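Local coordinates for sensor protein (Pseudomonas syringae pv. tomato, PDB 2R8R) that probably acts as an ATP-dependent histidine kinase of a two-component system, this piece being its N-terminal KdpD sensor domain with a P-loop NTPase-like fold, at residues Thr65-Leu77 against His95-Asp109. Residues are numbered along the deposited sequence; the frame is centred on the assembly and turned at random.
Sequences TEYRGMTLEEMDL and HTNAPGSRHTKRWQD
Glu74 turns CG beside its own backbone N, well past the staggered position (chi1 -89°), and then bends at chi2 (-35°), which brings its carboxylate to the loop 95-105, while Arg106 extends from the start of its helix and bends only at chi3 (-76°) to meet it. The two carboxylate oxygens divide the work. OE1 receives Arg106 NH2 at 3.0 Å in a nearly straight salt bridge, in the guanidinium plane but with the carboxylate turned steeply from it. OE2 takes two donors: His95 NE2 at 2.8 Å, in the ring plane and on the syn lone pair, and Ala98 N at 2.9 Å, from above the carboxylate plane. Arg106 NH2 also lies over one face of the His95 imidazole. Arg106 NH1 bonds to Asp91 O outside the two segments, and a water molecule joins NH2 to Glu73 O, which holds the guanidinium at more than one edge. Arg106 would probably favour the ionised form of the buried Glu74, although Asp109 OD2 lies 4.8 Å from Glu74 OE1. In the fold, the contact lays the antiparallel hairpin of strands 63-67 and 70-74 against the long connection from strand 87-90 to helix 106-115 of the parallel sheet, whose 2-3-4-1-5 strand order is consistent with a P-loop NTPase. Toward the hairpin tip the packing turns apolar: Pro99 CG sits over the centre of the Tyr67 ring in a CH-pi contact, 3.5 Å from the centroid, and Leu72 CD1 presses on Pro99 CD and Ala98 CB. A water molecule bridges Thr65 OG1 and Pro99 O. Past the strand, Leu77 CD2 lies 3.6 Å from His103 CE1, and the same imidazole gives its ND1 hydrogen bond to Asp109 OD1 (2.7 Å), in the ring plane and on the anti lone pair.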
ATOM      1  N   THR A  65     -11.542 -14.514   6.896  1.00 34.28           N
ATOM      2  CA  THR A  65     -12.355 -15.529   6.246  1.00 33.64           C
ATOM      3  C   THR A  65     -11.484 -16.727   5.850  1.00 33.14           C
ATOM      4  O   THR A  65     -10.259 -16.667   5.940  1.00 33.59           O
ATOM      5  CB  THR A  65     -13.127 -14.991   5.022  1.00 33.69           C
ATOM      6  OG1 THR A  65     -12.236 -14.354   4.096  1.00 33.14           O
ATOM      7  CG2 THR A  65     -14.209 -14.018   5.476  1.00 32.91           C
ATOM      8  N   GLU A  66     -12.141 -17.827   5.494  1.00 31.98           N
ATOM      9  CA  GLU A  66     -11.502 -18.986   4.872  1.00 31.28           C
ATOM     10  C   GLU A  66     -11.957 -19.055   3.419  1.00 29.99           C
ATOM     11  O   GLU A  66     -13.149 -18.915   3.138  1.00 29.59           O
ATOM     12  CB  GLU A  66     -11.896 -20.277   5.594  1.00 31.40           C
ATOM     13  CG  GLU A  66     -11.502 -20.315   7.064  1.00 31.95           C
ATOM     14  CD  GLU A  66      -9.981 -20.329   7.269  1.00 33.10           C
ATOM     15  OE1 GLU A  66      -9.277 -21.126   6.577  1.00 33.77           O
ATOM     16  OE2 GLU A  66      -9.510 -19.559   8.142  1.00 30.41           O
ATOM     17  N   TYR A  67     -10.999 -19.246   2.515  1.00 28.64           N
ATOM     18  CA  TYR A  67     -11.252 -19.319   1.078  1.00 28.45           C
ATOM     19  C   TYR A  67     -10.202 -20.204   0.400  1.00 28.36           C
ATOM     20  O   TYR A  67      -9.054 -19.819   0.304  1.00 28.96           O
ATOM     21  CB  TYR A  67     -11.222 -17.925   0.448  1.00 27.56           C
ATOM     22  CG  TYR A  67     -11.533 -17.904  -1.046  1.00 26.85           C
ATOM     23  CD1 TYR A  67     -12.812 -18.175  -1.531  1.00 25.35           C
ATOM     24  CD2 TYR A  67     -10.546 -17.620  -1.965  1.00 25.21           C
ATOM     25  CE1 TYR A  67     -13.078 -18.174  -2.914  1.00 25.60           C
ATOM     26  CE2 TYR A  67     -10.794 -17.609  -3.331  1.00 24.20           C
ATOM     27  CZ  TYR A  67     -12.050 -17.879  -3.799  1.00 25.21           C
ATOM     28  OH  TYR A  67     -12.249 -17.812  -5.159  1.00 27.02           O
ATOM     29  N   ARG A  68     -10.605 -21.385  -0.059  1.00 28.90           N
ATOM     30  CA  ARG A  68      -9.692 -22.353  -0.706  1.00 28.71           C
ATOM     31  C   ARG A  68      -8.519 -22.767   0.179  1.00 29.31           C
ATOM     32  O   ARG A  68      -7.367 -22.797  -0.255  1.00 28.97           O
ATOM     33  CB  ARG A  68      -9.238 -21.820  -2.070  1.00 28.55           C
ATOM     34  CG  ARG A  68     -10.424 -21.519  -2.927  1.00 27.38           C
ATOM     35  CD  ARG A  68     -10.123 -20.840  -4.212  1.00 28.85           C
ATOM     36  NE  ARG A  68     -11.254 -21.076  -5.116  1.00 31.41           N
ATOM     37  CZ  ARG A  68     -11.295 -20.706  -6.392  1.00 33.37           C
ATOM     38  NH1 ARG A  68     -12.339 -21.015  -7.148  1.00 33.51           N
ATOM     39  NH2 ARG A  68     -10.296 -20.028  -6.917  1.00 35.69           N
ATOM     40  N   GLY A  69      -8.823 -23.094   1.432  1.00 30.28           N
ATOM     41  CA  GLY A  69      -7.784 -23.463   2.394  1.00 31.31           C
ATOM     42  C   GLY A  69      -7.094 -22.284   3.050  1.00 32.45           C
ATOM     43  O   GLY A  69      -6.559 -22.416   4.155  1.00 33.25           O
HETATM   44  N   MSE A  70      -7.133 -21.120   2.392  1.00 33.58           N
HETATM   45  CA  MSE A  70      -6.394 -19.933   2.821  1.00 34.05           C
HETATM   46  C   MSE A  70      -7.225 -19.122   3.800  1.00 33.89           C
HETATM   47  O   MSE A  70      -8.438 -18.966   3.624  1.00 33.70           O
HETATM   48  CB  MSE A  70      -6.026 -19.046   1.624  1.00 33.84           C
HETATM   49  CG  MSE A  70      -5.451 -19.764   0.389  1.00 34.64           C
HETATM   50 SE   MSE A  70      -5.251 -18.545  -1.169  0.60 37.10          SE
HETATM   51  CE  MSE A  70      -7.054 -18.643  -1.928  1.00 34.82           C
ATOM     52  N   THR A  71      -6.550 -18.612   4.835  1.00 33.88           N
ATOM     53  CA  THR A  71      -7.106 -17.610   5.735  1.00 33.30           C
ATOM     54  C   THR A  71      -6.819 -16.245   5.138  1.00 32.44           C
ATOM     55  O   THR A  71      -5.666 -15.836   5.069  1.00 32.71           O
ATOM     56  CB  THR A  71      -6.483 -17.707   7.139  1.00 33.70           C
ATOM     57  OG1 THR A  71      -6.799 -18.982   7.710  1.00 33.48           O
ATOM     58  CG2 THR A  71      -7.012 -16.596   8.055  1.00 34.07           C
ATOM     59  N   LEU A  72      -7.882 -15.581   4.681  1.00 31.53           N
ATOM     60  CA  LEU A  72      -7.849 -14.239   4.115  1.00 30.57           C
ATOM     61  C   LEU A  72      -8.185 -13.224   5.213  1.00 30.57           C
ATOM     62  O   LEU A  72      -8.990 -13.516   6.065  1.00 30.20           O
ATOM     63  CB  LEU A  72      -8.861 -14.132   2.965  1.00 30.32           C
ATOM     64  CG  LEU A  72      -8.659 -15.062   1.747  1.00 28.23           C
ATOM     65  CD1 LEU A  72      -9.566 -14.704   0.567  1.00 21.16           C
ATOM     66  CD2 LEU A  72      -7.195 -15.040   1.321  1.00 25.79           C
ATOM     67  N   GLU A  73      -7.510 -12.065   5.206  1.00 30.66           N
ATOM     68  CA  GLU A  73      -7.713 -10.970   6.177  1.00 30.39           C
ATOM     69  C   GLU A  73      -8.125  -9.723   5.409  1.00 29.18           C
ATOM     70  O   GLU A  73      -7.541  -9.411   4.374  1.00 29.97           O
ATOM     71  CB  GLU A  73      -6.429 -10.654   6.947  1.00 30.51           C
ATOM     72  CG  GLU A  73      -5.787 -11.813   7.696  1.00 31.53           C
ATOM     73  CD  GLU A  73      -4.364 -11.496   8.097  1.00 33.36           C
ATOM     74  OE1 GLU A  73      -3.622 -10.902   7.275  1.00 37.03           O
ATOM     75  OE2 GLU A  73      -3.969 -11.807   9.250  1.00 38.51           O
ATOM     76  N   GLU A  74      -9.156  -9.033   5.882  1.00 27.90           N
ATOM     77  CA  GLU A  74      -9.525  -7.738   5.350  1.00 26.73           C
ATOM     78  C   GLU A  74      -9.689  -6.756   6.485  1.00 26.01           C
ATOM     79  O   GLU A  74     -10.014  -7.127   7.609  1.00 25.22           O
ATOM     80  CB  GLU A  74     -10.891  -7.770   4.635  1.00 26.57           C
ATOM     81  CG  GLU A  74     -10.934  -8.094   3.173  1.00 26.27           C
ATOM     82  CD  GLU A  74      -9.785  -7.584   2.387  1.00 25.05           C
ATOM     83  OE1 GLU A  74      -9.379  -6.429   2.618  1.00 29.29           O
ATOM     84  OE2 GLU A  74      -9.314  -8.334   1.511  1.00 22.04           O
HETATM   85  N   MSE A  75      -9.497  -5.493   6.134  1.00 25.37           N
HETATM   86  CA  MSE A  75      -9.885  -4.384   6.934  1.00 25.59           C
HETATM   87  C   MSE A  75     -11.378  -4.497   7.310  1.00 24.15           C
HETATM   88  O   MSE A  75     -12.250  -4.852   6.464  1.00 22.99           O
HETATM   89  CB  MSE A  75      -9.648  -3.135   6.129  1.00 25.36           C
HETATM   90  CG  MSE A  75      -9.957  -1.897   6.818  1.00 27.08           C
HETATM   91 SE   MSE A  75      -9.802  -0.388   5.609  0.65 30.03          SE
HETATM   92  CE  MSE A  75     -11.083  -0.862   4.323  1.00 28.70           C
ATOM     93  N   ASP A  76     -11.645  -4.229   8.587  1.00 22.19           N
ATOM     94  CA  ASP A  76     -12.991  -4.216   9.090  1.00 20.97           C
ATOM     95  C   ASP A  76     -13.614  -2.848   8.853  1.00 20.02           C
ATOM     96  O   ASP A  76     -13.717  -2.031   9.743  1.00 20.36           O
ATOM     97  CB  ASP A  76     -13.004  -4.594  10.556  1.00 20.64           C
ATOM     98  CG  ASP A  76     -14.384  -4.862  11.072  1.00 19.99           C
ATOM     99  OD1 ASP A  76     -15.375  -4.668  10.342  1.00 20.84           O
ATOM    100  OD2 ASP A  76     -14.477  -5.301  12.221  1.00 18.89           O
ATOM    101  N   LEU A  77     -14.060  -2.638   7.625  1.00 19.52           N
ATOM    102  CA  LEU A  77     -14.601  -1.377   7.161  1.00 19.28           C
ATOM    103  C   LEU A  77     -15.792  -0.898   8.014  1.00 19.90           C
ATOM    104  O   LEU A  77     -15.873   0.277   8.400  1.00 20.18           O
ATOM    105  CB  LEU A  77     -15.032  -1.550   5.700  1.00 19.19           C
ATOM    106  CG  LEU A  77     -15.613  -0.350   4.934  1.00 19.71           C
ATOM    107  CD1 LEU A  77     -14.628   0.845   4.920  1.00 19.70           C
ATOM    108  CD2 LEU A  77     -16.014  -0.797   3.486  1.00 18.62           C
ATOM    109  N   HIS A  95      -5.200  -3.331  -3.734  1.00 15.31           N
ATOM    110  CA  HIS A  95      -5.733  -4.602  -3.270  1.00 15.94           C
ATOM    111  C   HIS A  95      -7.145  -4.939  -3.747  1.00 17.00           C
ATOM    112  O   HIS A  95      -8.088  -4.120  -3.684  1.00 17.39           O
ATOM    113  CB  HIS A  95      -5.679  -4.598  -1.752  1.00 15.85           C
ATOM    114  CG  HIS A  95      -6.109  -5.871  -1.090  1.00 14.94           C
ATOM    115  ND1 HIS A  95      -5.271  -6.958  -0.941  1.00 16.75           N
ATOM    116  CD2 HIS A  95      -7.241  -6.181  -0.423  1.00 13.74           C
ATOM    117  CE1 HIS A  95      -5.892  -7.898  -0.246  1.00 13.43           C
ATOM    118  NE2 HIS A  95      -7.091  -7.450   0.070  1.00 16.00           N
ATOM    119  N   THR A  96      -7.286  -6.169  -4.214  1.00 18.06           N
ATOM    120  CA  THR A  96      -8.581  -6.756  -4.546  1.00 18.19           C
ATOM    121  C   THR A  96      -9.041  -7.516  -3.311  1.00 18.61           C
ATOM    122  O   THR A  96      -8.326  -8.386  -2.830  1.00 19.40           O
ATOM    123  CB  THR A  96      -8.455  -7.686  -5.782  1.00 18.52           C
ATOM    124  OG1 THR A  96      -8.174  -6.877  -6.929  1.00 18.34           O
ATOM    125  CG2 THR A  96      -9.749  -8.482  -6.054  1.00 17.88           C
ATOM    126  N   ASN A  97     -10.204  -7.144  -2.771  1.00 18.52           N
ATOM    127  CA  ASN A  97     -10.679  -7.670  -1.497  1.00 18.08           C
ATOM    128  C   ASN A  97     -11.069  -9.155  -1.546  1.00 18.01           C
ATOM    129  O   ASN A  97     -11.386  -9.682  -2.582  1.00 18.13           O
ATOM    130  CB  ASN A  97     -11.892  -6.867  -0.987  1.00 18.52           C
ATOM    131  CG  ASN A  97     -11.555  -5.431  -0.627  1.00 18.64           C
ATOM    132  OD1 ASN A  97     -10.407  -5.096  -0.371  1.00 21.12           O
ATOM    133  ND2 ASN A  97     -12.571  -4.578  -0.602  1.00 17.01           N
ATOM    134  N   ALA A  98     -11.064  -9.772  -0.372  1.00 18.13           N
ATOM    135  CA  ALA A  98     -11.413 -11.150  -0.134  1.00 18.11           C
ATOM    136  C   ALA A  98     -12.833 -11.370  -0.568  1.00 19.21           C
ATOM    137  O   ALA A  98     -13.670 -10.480  -0.363  1.00 20.23           O
ATOM    138  CB  ALA A  98     -11.257 -11.470   1.405  1.00 17.58           C
ATOM    139  N   PRO A  99     -13.131 -12.555  -1.156  1.00 20.09           N
ATOM    140  CA  PRO A  99     -14.508 -12.837  -1.578  1.00 20.34           C
ATOM    141  C   PRO A  99     -15.537 -12.619  -0.464  1.00 20.58           C
ATOM    142  O   PRO A  99     -15.267 -12.913   0.694  1.00 20.31           O
ATOM    143  CB  PRO A  99     -14.448 -14.333  -1.998  1.00 20.60           C
ATOM    144  CG  PRO A  99     -13.012 -14.554  -2.397  1.00 20.29           C
ATOM    145  CD  PRO A  99     -12.235 -13.709  -1.413  1.00 19.44           C
ATOM    146  N   GLY A 100     -16.712 -12.101  -0.825  1.00 21.46           N
ATOM    147  CA  GLY A 100     -17.753 -11.805   0.158  1.00 22.09           C
ATOM    148  C   GLY A 100     -17.681 -10.396   0.732  1.00 22.57           C
ATOM    149  O   GLY A 100     -18.483 -10.030   1.595  1.00 22.92           O
ATOM    150  N   SER A 101     -16.716  -9.602   0.263  1.00 22.70           N
ATOM    151  CA  SER A 101     -16.546  -8.245   0.735  1.00 21.58           C
ATOM    152  C   SER A 101     -17.578  -7.397   0.032  1.00 20.66           C
ATOM    153  O   SER A 101     -17.930  -7.656  -1.106  1.00 21.50           O
ATOM    154  CB  SER A 101     -15.141  -7.744   0.417  1.00 22.26           C
ATOM    155  OG  SER A 101     -14.179  -8.447   1.170  1.00 22.77           O
ATOM    156  N   ARG A 102     -18.068  -6.379   0.719  1.00 19.80           N
ATOM    157  CA  ARG A 102     -19.026  -5.447   0.151  1.00 18.89           C
ATOM    158  C   ARG A 102     -18.550  -4.839  -1.155  1.00 17.63           C
ATOM    159  O   ARG A 102     -19.347  -4.697  -2.064  1.00 18.31           O
ATOM    160  CB  ARG A 102     -19.310  -4.361   1.157  1.00 19.03           C
ATOM    161  CG  ARG A 102     -20.364  -3.390   0.774  1.00 20.83           C
ATOM    162  CD  ARG A 102     -20.411  -2.303   1.849  1.00 22.67           C
ATOM    163  NE  ARG A 102     -21.493  -1.387   1.578  1.00 24.64           N
ATOM    164  CZ  ARG A 102     -22.755  -1.531   2.001  1.00 27.07           C
ATOM    165  NH1 ARG A 102     -23.648  -0.609   1.691  1.00 24.57           N
ATOM    166  NH2 ARG A 102     -23.133  -2.586   2.718  1.00 29.51           N
ATOM    167  N   HIS A 103     -17.272  -4.473  -1.232  1.00 16.54           N
ATOM    168  CA  HIS A 103     -16.666  -3.926  -2.427  1.00 16.27           C
ATOM    169  C   HIS A 103     -15.658  -4.902  -3.034  1.00 17.32           C
ATOM    170  O   HIS A 103     -15.025  -5.712  -2.337  1.00 18.38           O
ATOM    171  CB  HIS A 103     -15.908  -2.655  -2.099  1.00 16.42           C
ATOM    172  CG  HIS A 103     -16.729  -1.622  -1.397  1.00 15.57           C
ATOM    173  ND1 HIS A 103     -16.314  -1.006  -0.239  1.00 13.87           N
ATOM    174  CD2 HIS A 103     -17.969  -1.153  -1.654  1.00 13.66           C
ATOM    175  CE1 HIS A 103     -17.236  -0.150   0.142  1.00 14.60           C
ATOM    176  NE2 HIS A 103     -18.262  -0.242  -0.685  1.00 14.66           N
ATOM    177  N   THR A 104     -15.519  -4.802  -4.345  1.00 17.75           N
ATOM    178  CA  THR A 104     -14.516  -5.529  -5.115  1.00 17.72           C
ATOM    179  C   THR A 104     -13.089  -5.152  -4.710  1.00 17.61           C
ATOM    180  O   THR A 104     -12.222  -6.026  -4.534  1.00 17.87           O
ATOM    181  CB  THR A 104     -14.749  -5.264  -6.619  1.00 17.78           C
ATOM    182  OG1 THR A 104     -16.061  -5.747  -6.966  1.00 18.15           O
ATOM    183  CG2 THR A 104     -13.694  -5.989  -7.515  1.00 18.39           C
ATOM    184  N   LYS A 105     -12.865  -3.850  -4.536  1.00 16.99           N
ATOM    185  CA  LYS A 105     -11.544  -3.286  -4.406  1.00 15.73           C
ATOM    186  C   LYS A 105     -11.409  -2.534  -3.100  1.00 15.64           C
ATOM    187  O   LYS A 105     -12.342  -1.874  -2.634  1.00 15.85           O
ATOM    188  CB  LYS A 105     -11.273  -2.318  -5.565  1.00 15.27           C
ATOM    189  CG  LYS A 105     -11.194  -2.920  -6.954  1.00 16.14           C
ATOM    190  CD  LYS A 105     -10.090  -3.963  -7.205  1.00 16.37           C
ATOM    191  CE  LYS A 105      -8.691  -3.348  -7.271  1.00 19.83           C
ATOM    192  NZ  LYS A 105      -7.543  -4.221  -7.787  1.00 18.40           N
ATOM    193  N   ARG A 106     -10.216  -2.586  -2.526  1.00 16.03           N
ATOM    194  CA  ARG A 106      -9.904  -1.806  -1.327  1.00 15.30           C
ATOM    195  C   ARG A 106      -9.936  -0.293  -1.547  1.00 15.54           C
ATOM    196  O   ARG A 106     -10.258   0.413  -0.633  1.00 14.99           O
ATOM    197  CB  ARG A 106      -8.574  -2.232  -0.766  1.00 15.47           C
ATOM    198  CG  ARG A 106      -8.164  -1.535   0.509  1.00 15.22           C
ATOM    199  CD  ARG A 106      -6.875  -2.165   1.030  1.00 14.96           C
ATOM    200  NE  ARG A 106      -7.139  -3.458   1.650  1.00 12.23           N
ATOM    201  CZ  ARG A 106      -6.195  -4.282   2.091  1.00 13.85           C
ATOM    202  NH1 ARG A 106      -4.901  -3.950   1.976  1.00 11.83           N
ATOM    203  NH2 ARG A 106      -6.546  -5.443   2.664  1.00 12.41           N
ATOM    204  N   TRP A 107      -9.630   0.194  -2.759  1.00 16.15           N
ATOM    205  CA  TRP A 107      -9.778   1.610  -3.063  1.00 16.08           C
ATOM    206  C   TRP A 107     -11.212   2.102  -2.840  1.00 15.93           C
ATOM    207  O   TRP A 107     -11.389   3.204  -2.368  1.00 14.69           O
ATOM    208  CB  TRP A 107      -9.229   2.008  -4.442  1.00 16.72           C
ATOM    209  CG  TRP A 107      -9.953   1.534  -5.695  1.00 18.03           C
ATOM    210  CD1 TRP A 107      -9.546   0.542  -6.536  1.00 18.31           C
ATOM    211  CD2 TRP A 107     -11.148   2.086  -6.279  1.00 18.87           C
ATOM    212  NE1 TRP A 107     -10.417   0.429  -7.597  1.00 19.74           N
ATOM    213  CE2 TRP A 107     -11.422   1.345  -7.454  1.00 20.36           C
ATOM    214  CE3 TRP A 107     -12.019   3.125  -5.919  1.00 18.94           C
ATOM    215  CZ2 TRP A 107     -12.530   1.608  -8.268  1.00 18.26           C
ATOM    216  CZ3 TRP A 107     -13.120   3.384  -6.725  1.00 19.34           C
ATOM    217  CH2 TRP A 107     -13.365   2.626  -7.878  1.00 18.30           C
ATOM    218  N   GLN A 108     -12.211   1.260  -3.110  1.00 15.77           N
ATOM    219  CA  GLN A 108     -13.611   1.592  -2.797  1.00 15.60           C
ATOM    220  C   GLN A 108     -13.892   1.671  -1.311  1.00 14.47           C
ATOM    221  O   GLN A 108     -14.676   2.501  -0.883  1.00 14.96           O
ATOM    222  CB  GLN A 108     -14.566   0.567  -3.398  1.00 15.83           C
ATOM    223  CG  GLN A 108     -14.583   0.537  -4.869  1.00 15.73           C
ATOM    224  CD  GLN A 108     -15.378  -0.641  -5.390  1.00 17.11           C
ATOM    225  OE1 GLN A 108     -14.793  -1.622  -5.802  1.00 15.92           O
ATOM    226  NE2 GLN A 108     -16.731  -0.561  -5.329  1.00 20.31           N
ATOM    227  N   ASP A 109     -13.299   0.776  -0.531  1.00 14.04           N
ATOM    228  CA  ASP A 109     -13.327   0.866   0.918  1.00 14.39           C
ATOM    229  C   ASP A 109     -12.825   2.232   1.395  1.00 14.39           C
ATOM    230  O   ASP A 109     -13.424   2.882   2.238  1.00 14.97           O
ATOM    231  CB  ASP A 109     -12.418  -0.192   1.559  1.00 14.88           C
ATOM    232  CG  ASP A 109     -12.902  -1.647   1.367  1.00 16.62           C
ATOM    233  OD1 ASP A 109     -14.008  -1.908   0.799  1.00 16.71           O
ATOM    234  OD2 ASP A 109     -12.143  -2.527   1.828  1.00 12.79           O
TER
HETATM  235  O   HOH W   1     -13.348 -14.637   1.926  1.00 31.56           O
HETATM  236  O   HOH W   2      -5.287  -7.807   3.935  1.00 26.58           O
HETATM  237  O   HOH W   3      -9.825  -3.812   2.779  1.00 18.03           O
HETATM  238  O   HOH W   4     -12.830  -4.318   3.768  1.00 28.95           O